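Tissue factor pathway inhibitor 2 (PDB 1ZR0) inhibits serine proteases including trypsin, plasmin and factor VIIa/tissue factor, the chain here being its first Kunitz domain. Local coordinates at residues 53-56 against 57-61. Sequence-based numbering, arbitrary orientation.
Sequences EACD and DACWR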
# COMPACT_ATOMS: atom_id res chain seq x y z
N GLU B 53 0.89 -23.16 10.90
CA GLU B 53 1.54 -24.50 10.73
C GLU B 53 2.99 -24.39 10.32
O GLU B 53 3.86 -25.07 10.87
CB GLU B 53 0.71 -25.29 9.70
CG GLU B 53 1.21 -26.69 9.45
CD GLU B 53 0.85 -27.70 10.55
OE1 GLU B 53 0.08 -27.34 11.47
OE2 GLU B 53 1.32 -28.89 10.45
N ALA B 54 3.28 -23.53 9.35
CA ALA B 54 4.62 -23.31 8.87
C ALA B 54 5.56 -22.83 9.95
O ALA B 54 6.70 -23.39 10.12
CB ALA B 54 4.63 -22.38 7.74
N CYS B 55 5.11 -21.83 10.69
CA CYS B 55 5.79 -21.36 11.88
C CYS B 55 6.01 -22.44 12.93
O CYS B 55 7.12 -22.61 13.43
CB CYS B 55 5.04 -20.09 12.45
SG CYS B 55 5.99 -19.24 13.70
N ASP B 56 4.97 -23.18 13.27
CA ASP B 56 4.99 -24.24 14.28
C ASP B 56 6.04 -25.32 13.87
O ASP B 56 6.88 -25.70 14.70
CB ASP B 56 3.63 -24.86 14.35
CG ASP B 56 3.46 -25.88 15.49
OD1 ASP B 56 3.75 -25.65 16.69
OD2 ASP B 56 3.08 -26.97 15.22
N ASP B 57 6.01 -25.72 12.63
CA ASP B 57 7.02 -26.70 12.09
C ASP B 57 8.43 -26.16 12.09
O ASP B 57 9.37 -26.80 12.64
CB ASP B 57 6.64 -27.15 10.71
CG ASP B 57 5.35 -27.89 10.66
OD1 ASP B 57 4.90 -28.49 11.64
OD2 ASP B 57 4.73 -27.90 9.60
N ALA B 58 8.62 -24.91 11.58
CA ALA B 58 9.92 -24.31 11.55
C ALA B 58 10.59 -24.11 12.89
O ALA B 58 11.84 -24.18 13.00
CB ALA B 58 9.93 -23.10 10.74
N CYS B 59 9.79 -23.84 13.91
CA CYS B 59 10.25 -23.42 15.21
C CYS B 59 9.94 -24.49 16.22
O CYS B 59 9.87 -24.24 17.42
CB CYS B 59 9.62 -22.02 15.56
SG CYS B 59 10.08 -20.75 14.37
N TRP B 60 9.90 -25.74 15.78
CA TRP B 60 9.44 -26.81 16.65
C TRP B 60 10.39 -27.04 17.82
O TRP B 60 9.97 -27.50 18.87
CB TRP B 60 9.23 -28.08 15.84
CG TRP B 60 10.51 -28.71 15.46
CD1 TRP B 60 11.38 -28.35 14.47
CD2 TRP B 60 11.05 -29.86 16.06
NE1 TRP B 60 12.46 -29.22 14.46
CE2 TRP B 60 12.27 -30.17 15.41
CE3 TRP B 60 10.63 -30.67 17.10
CZ2 TRP B 60 13.07 -31.25 15.78
CZ3 TRP B 60 11.42 -31.76 17.46
CH2 TRP B 60 12.61 -32.03 16.79
N ARG B 61 11.69 -26.85 17.60
CA ARG B 61 12.70 -27.03 18.62
C ARG B 61 13.71 -25.93 18.44
O ARG B 61 14.16 -25.64 17.34
CB ARG B 61 13.41 -28.42 18.46
CG ARG B 61 14.38 -28.68 19.55
CD ARG B 61 14.92 -30.11 19.57
NE ARG B 61 13.94 -31.00 20.17
CZ ARG B 61 14.21 -32.25 20.52
NH1 ARG B 61 15.43 -32.74 20.36
NH2 ARG B 61 13.26 -33.00 21.02
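Asp57 sits one helical turn beyond Glu53, and their backbones are joined by a nearly straight bond from Asp57 N to Glu53 O, 2.9 Å long. Beyond that bond, at the ends of the side chains, the two carboxylates come close without pairing: Glu53 OE2 lies 3.7 Å from Asp57 OD2, and the two planes are turned 90° to each other. With CG anti to its carbonyl carbon (chi1 -63°), Asp57 lays its carboxylate back over the preceding turn, and OD2 ends 3.2 Å from the Glu53 O that already accepts its backbone N-H. The like charges of Glu53 and Asp57 probably disfavour each other and may raise the proton affinity of one of them. Asp56 points its CB away from the following turn, and Asp56 OD2 is 4.3 Å from Asp57 OD1, near but not in contact.

One step along, Ala58 N bonds to Ala54 O, while Ala58 CB rests on the same oxygen. The last bond of this series, Cys59 N to Cys55 O at 3.0 Å, is more bent, with an N-H...O angle of 136°. Cys59 is where the chain leaves helical geometry, and a weak bond from Trp60 N to Asp57 O follows.

Cys55 and Cys59, also four residues apart, put their sulfurs on one side of the helix, SG to SG 4.4 Å, yet each is bonded to a different partner: Cys55 to Cys34 in strand 33-39 of the hairpin, Cys59 to Cys9 near the N-terminus. Phe49 packs against Cys55 and Ala58. A short C-terminal helix with a buried cysteine face, tied by two disulfides to the hairpin and to the N-terminal segment, is the hallmark of the Kunitz (BPTI) fold.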